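Local coordinates for probable O-methyltransferase (Mycobacterium tuberculosis, PDB 6JCL), which methylates catechol-like compounds, using S-adenosyl-L-methionine as methyl donor and a divalent metal cation as cofactor, at residues V21-L27 against I76-R80. Residues are numbered along the deposited sequence; the frame is centred on the assembly and turned at random.
Sequences VGDDPAL and IWLAR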
ATOM      1  N   VAL A  21      -8.584  -7.617 -11.701  1.00 24.99           N
ATOM      2  CA  VAL A  21      -8.188  -6.847 -12.874  1.00 25.99           C
ATOM      3  C   VAL A  21      -8.950  -7.306 -14.116  1.00 28.99           C
ATOM      4  O   VAL A  21      -9.551  -6.492 -14.825  1.00 28.89           O
ATOM      5  CB  VAL A  21      -6.662  -6.921 -13.093  1.00 23.14           C
ATOM      6  CG1 VAL A  21      -6.259  -6.146 -14.366  1.00 28.15           C
ATOM      7  CG2 VAL A  21      -5.921  -6.352 -11.879  1.00 20.99           C
ATOM      8  N   GLY A  22      -8.966  -8.617 -14.375  1.00 23.41           N
ATOM      9  CA  GLY A  22      -9.664  -9.144 -15.541  1.00 24.43           C
ATOM     10  C   GLY A  22      -8.878  -8.929 -16.823  1.00 28.77           C
ATOM     11  O   GLY A  22      -7.675  -8.666 -16.815  1.00 29.67           O
ATOM     12  N   ASP A  23      -9.570  -9.065 -17.949  1.00 29.30           N
ATOM     13  CA  ASP A  23      -8.921  -8.823 -19.231  1.00 34.20           C
ATOM     14  C   ASP A  23      -8.647  -7.334 -19.399  1.00 34.97           C
ATOM     15  O   ASP A  23      -9.526  -6.499 -19.184  1.00 37.93           O
ATOM     16  CB  ASP A  23      -9.777  -9.343 -20.385  1.00 40.52           C
ATOM     17  CG  ASP A  23     -10.437 -10.660 -20.066  1.00 55.84           C
ATOM     18  OD1 ASP A  23      -9.712 -11.674 -19.981  1.00 62.49           O
ATOM     19  OD2 ASP A  23     -11.676 -10.692 -19.915  1.00 63.96           O
ATOM     20  N   ASP A  24      -7.416  -7.003 -19.761  1.00 25.61           N
ATOM     21  CA  ASP A  24      -6.981  -5.621 -19.955  1.00 27.70           C
ATOM     22  C   ASP A  24      -6.208  -5.584 -21.264  1.00 22.08           C
ATOM     23  O   ASP A  24      -4.985  -5.773 -21.279  1.00 22.09           O
ATOM     24  CB  ASP A  24      -6.133  -5.135 -18.784  1.00 39.55           C
ATOM     25  CG  ASP A  24      -5.938  -3.624 -18.796  1.00 43.64           C
ATOM     26  OD1 ASP A  24      -5.771  -3.044 -19.898  1.00 37.82           O
ATOM     27  OD2 ASP A  24      -5.976  -3.020 -17.701  1.00 45.81           O
ATOM     28  N   PRO A  25      -6.901  -5.381 -22.385  1.00 25.12           N
ATOM     29  CA  PRO A  25      -6.226  -5.435 -23.695  1.00 25.96           C
ATOM     30  C   PRO A  25      -5.167  -4.367 -23.865  1.00 25.78           C
ATOM     31  O   PRO A  25      -4.219  -4.574 -24.634  1.00 28.76           O
ATOM     32  CB  PRO A  25      -7.377  -5.276 -24.700  1.00 29.78           C
ATOM     33  CG  PRO A  25      -8.520  -4.741 -23.908  1.00 34.87           C
ATOM     34  CD  PRO A  25      -8.346  -5.136 -22.494  1.00 32.04           C
ATOM     35  N   ALA A  26      -5.296  -3.214 -23.200  1.00 23.92           N
ATOM     36  CA  ALA A  26      -4.233  -2.212 -23.298  1.00 24.01           C
ATOM     37  C   ALA A  26      -2.941  -2.721 -22.667  1.00 21.78           C
ATOM     38  O   ALA A  26      -1.852  -2.570 -23.240  1.00 23.50           O
ATOM     39  CB  ALA A  26      -4.669  -0.907 -22.630  1.00 24.31           C
ATOM     40  N   LEU A  27      -3.040  -3.358 -21.508  1.00 21.54           N
ATOM     41  CA  LEU A  27      -1.834  -3.902 -20.898  1.00 23.59           C
ATOM     42  C   LEU A  27      -1.363  -5.167 -21.605  1.00 23.40           C
ATOM     43  O   LEU A  27      -0.151  -5.395 -21.694  1.00 25.86           O
ATOM     44  CB  LEU A  27      -2.078  -4.175 -19.421  1.00 29.28           C
ATOM     45  CG  LEU A  27      -2.344  -2.891 -18.632  1.00 43.49           C
ATOM     46  CD1 LEU A  27      -2.804  -3.270 -17.262  1.00 47.97           C
ATOM     47  CD2 LEU A  27      -1.123  -1.981 -18.560  1.00 40.54           C
ATOM     48  N   ILE A  76       1.390   3.447 -17.295  1.00 17.96           N
ATOM     49  CA  ILE A  76      -0.014   3.379 -17.675  1.00 18.52           C
ATOM     50  C   ILE A  76      -0.895   3.382 -16.432  1.00 18.24           C
ATOM     51  O   ILE A  76      -1.891   4.111 -16.359  1.00 18.83           O
ATOM     52  CB  ILE A  76      -0.275   2.129 -18.544  1.00 19.24           C
ATOM     53  CG1 ILE A  76       0.305   2.319 -19.957  1.00 20.94           C
ATOM     54  CG2 ILE A  76      -1.770   1.829 -18.605  1.00 21.08           C
ATOM     55  CD1 ILE A  76       0.416   1.000 -20.782  1.00 19.48           C
ATOM     56  N   TRP A  77      -0.538   2.562 -15.437  1.00 18.89           N
ATOM     57  CA  TRP A  77      -1.303   2.494 -14.194  1.00 17.82           C
ATOM     58  C   TRP A  77      -1.290   3.829 -13.453  1.00 19.70           C
ATOM     59  O   TRP A  77      -2.325   4.276 -12.936  1.00 18.44           O
ATOM     60  CB  TRP A  77      -0.720   1.399 -13.308  1.00 17.19           C
ATOM     61  CG  TRP A  77      -1.083  -0.016 -13.701  1.00 18.54           C
ATOM     62  CD1 TRP A  77      -0.230  -0.989 -14.159  1.00 22.82           C
ATOM     63  CD2 TRP A  77      -2.382  -0.628 -13.618  1.00 17.88           C
ATOM     64  NE1 TRP A  77      -0.925  -2.172 -14.356  1.00 20.31           N
ATOM     65  CE2 TRP A  77      -2.238  -1.979 -14.014  1.00 21.54           C
ATOM     66  CE3 TRP A  77      -3.646  -0.170 -13.220  1.00 19.02           C
ATOM     67  CZ2 TRP A  77      -3.314  -2.872 -14.046  1.00 21.85           C
ATOM     68  CZ3 TRP A  77      -4.729  -1.062 -13.261  1.00 26.88           C
ATOM     69  CH2 TRP A  77      -4.550  -2.397 -13.682  1.00 22.57           C
ATOM     70  N   LEU A  78      -0.131   4.483 -13.391  1.00 17.94           N
ATOM     71  CA  LEU A  78      -0.076   5.787 -12.735  1.00 19.69           C
ATOM     72  C   LEU A  78      -0.949   6.794 -13.467  1.00 21.97           C
ATOM     73  O   LEU A  78      -1.690   7.560 -12.838  1.00 20.27           O
ATOM     74  CB  LEU A  78       1.369   6.286 -12.676  1.00 17.80           C
ATOM     75  CG  LEU A  78       2.216   5.531 -11.664  1.00 19.89           C
ATOM     76  CD1 LEU A  78       3.700   5.853 -11.885  1.00 18.74           C
ATOM     77  CD2 LEU A  78       1.766   5.893 -10.252  1.00 23.44           C
ATOM     78  N   ALA A  79      -0.918   6.765 -14.806  1.00 18.98           N
ATOM     79  CA  ALA A  79      -1.703   7.718 -15.590  1.00 20.15           C
ATOM     80  C   ALA A  79      -3.191   7.455 -15.431  1.00 20.48           C
ATOM     81  O   ALA A  79      -3.992   8.390 -15.379  1.00 21.34           O
ATOM     82  CB  ALA A  79      -1.302   7.660 -17.061  1.00 20.73           C
ATOM     83  N   ARG A  80      -3.570   6.183 -15.325  1.00 19.98           N
ATOM     84  CA  ARG A  80      -4.957   5.850 -15.043  1.00 20.40           C
ATOM     85  C   ARG A  80      -5.399   6.434 -13.712  1.00 20.61           C
ATOM     86  O   ARG A  80      -6.514   6.968 -13.597  1.00 22.31           O
ATOM     87  CB  ARG A  80      -5.117   4.331 -15.042  1.00 21.26           C
ATOM     88  CG  ARG A  80      -5.145   3.728 -16.432  1.00 21.49           C
ATOM     89  CD  ARG A  80      -5.022   2.206 -16.315  1.00 25.89           C
ATOM     90  NE  ARG A  80      -5.271   1.574 -17.600  1.00 24.07           N
ATOM     91  CZ  ARG A  80      -5.220   0.264 -17.819  1.00 28.42           C
ATOM     92  NH1 ARG A  80      -5.479  -0.203 -19.035  1.00 25.96           N
ATOM     93  NH2 ARG A  80      -4.903  -0.574 -16.829  1.00 29.35           N
TER
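Asp-24 and Arg-80 meet as nearly coplanar flat groups, their carboxylate and guanidinium planes 22° apart. The guanidinium comes end-on: NH1 of Arg-80 reaches OD1 of Asp-24 at 3.0 Å, in plane and on the syn lone pair. NH2 of Arg-80 lies 2.8 Å from OD2 of Asp-24, on a more bent and tilted bond. One guanidinium face carries CG2 of Ile-76 near its rim, and NH2 of Arg-80 sits 3.5 Å above one face of the Trp-77 indole. With CE3 of Trp-77 in plane at its edge, the guanidinium stands edge-on to that face. At the indole edge, CG1 of Val-21 stands 4.2 Å from CH2 of Trp-77.

Arg-80 gets there on a chain extended from CG to NE and beyond (chi4 179°). Asp-24 is the N-cap of helix 25-36: its OD1 also accepts from Leu-27 N at 3.2 Å, from above the carboxylate plane, so one oxygen serves the helix start and the salt bridge. In this class I-like, Rossmann-type methyltransferase, the contact ties the turn between helices 9-21 and 25-36 to helix 73-82.

Leu-27 lies against Arg-80 and crosses the Trp-77 side chain at about a right angle. Its CD1 presses obliquely on the indole, 3.3 Å from CZ2 of Trp-77, and its CD2 slides past Ile-76, 3.9 Å from CG2. The Trp-77 side chain is about 7 Å from the bound S-adenosyl-L-homocysteine.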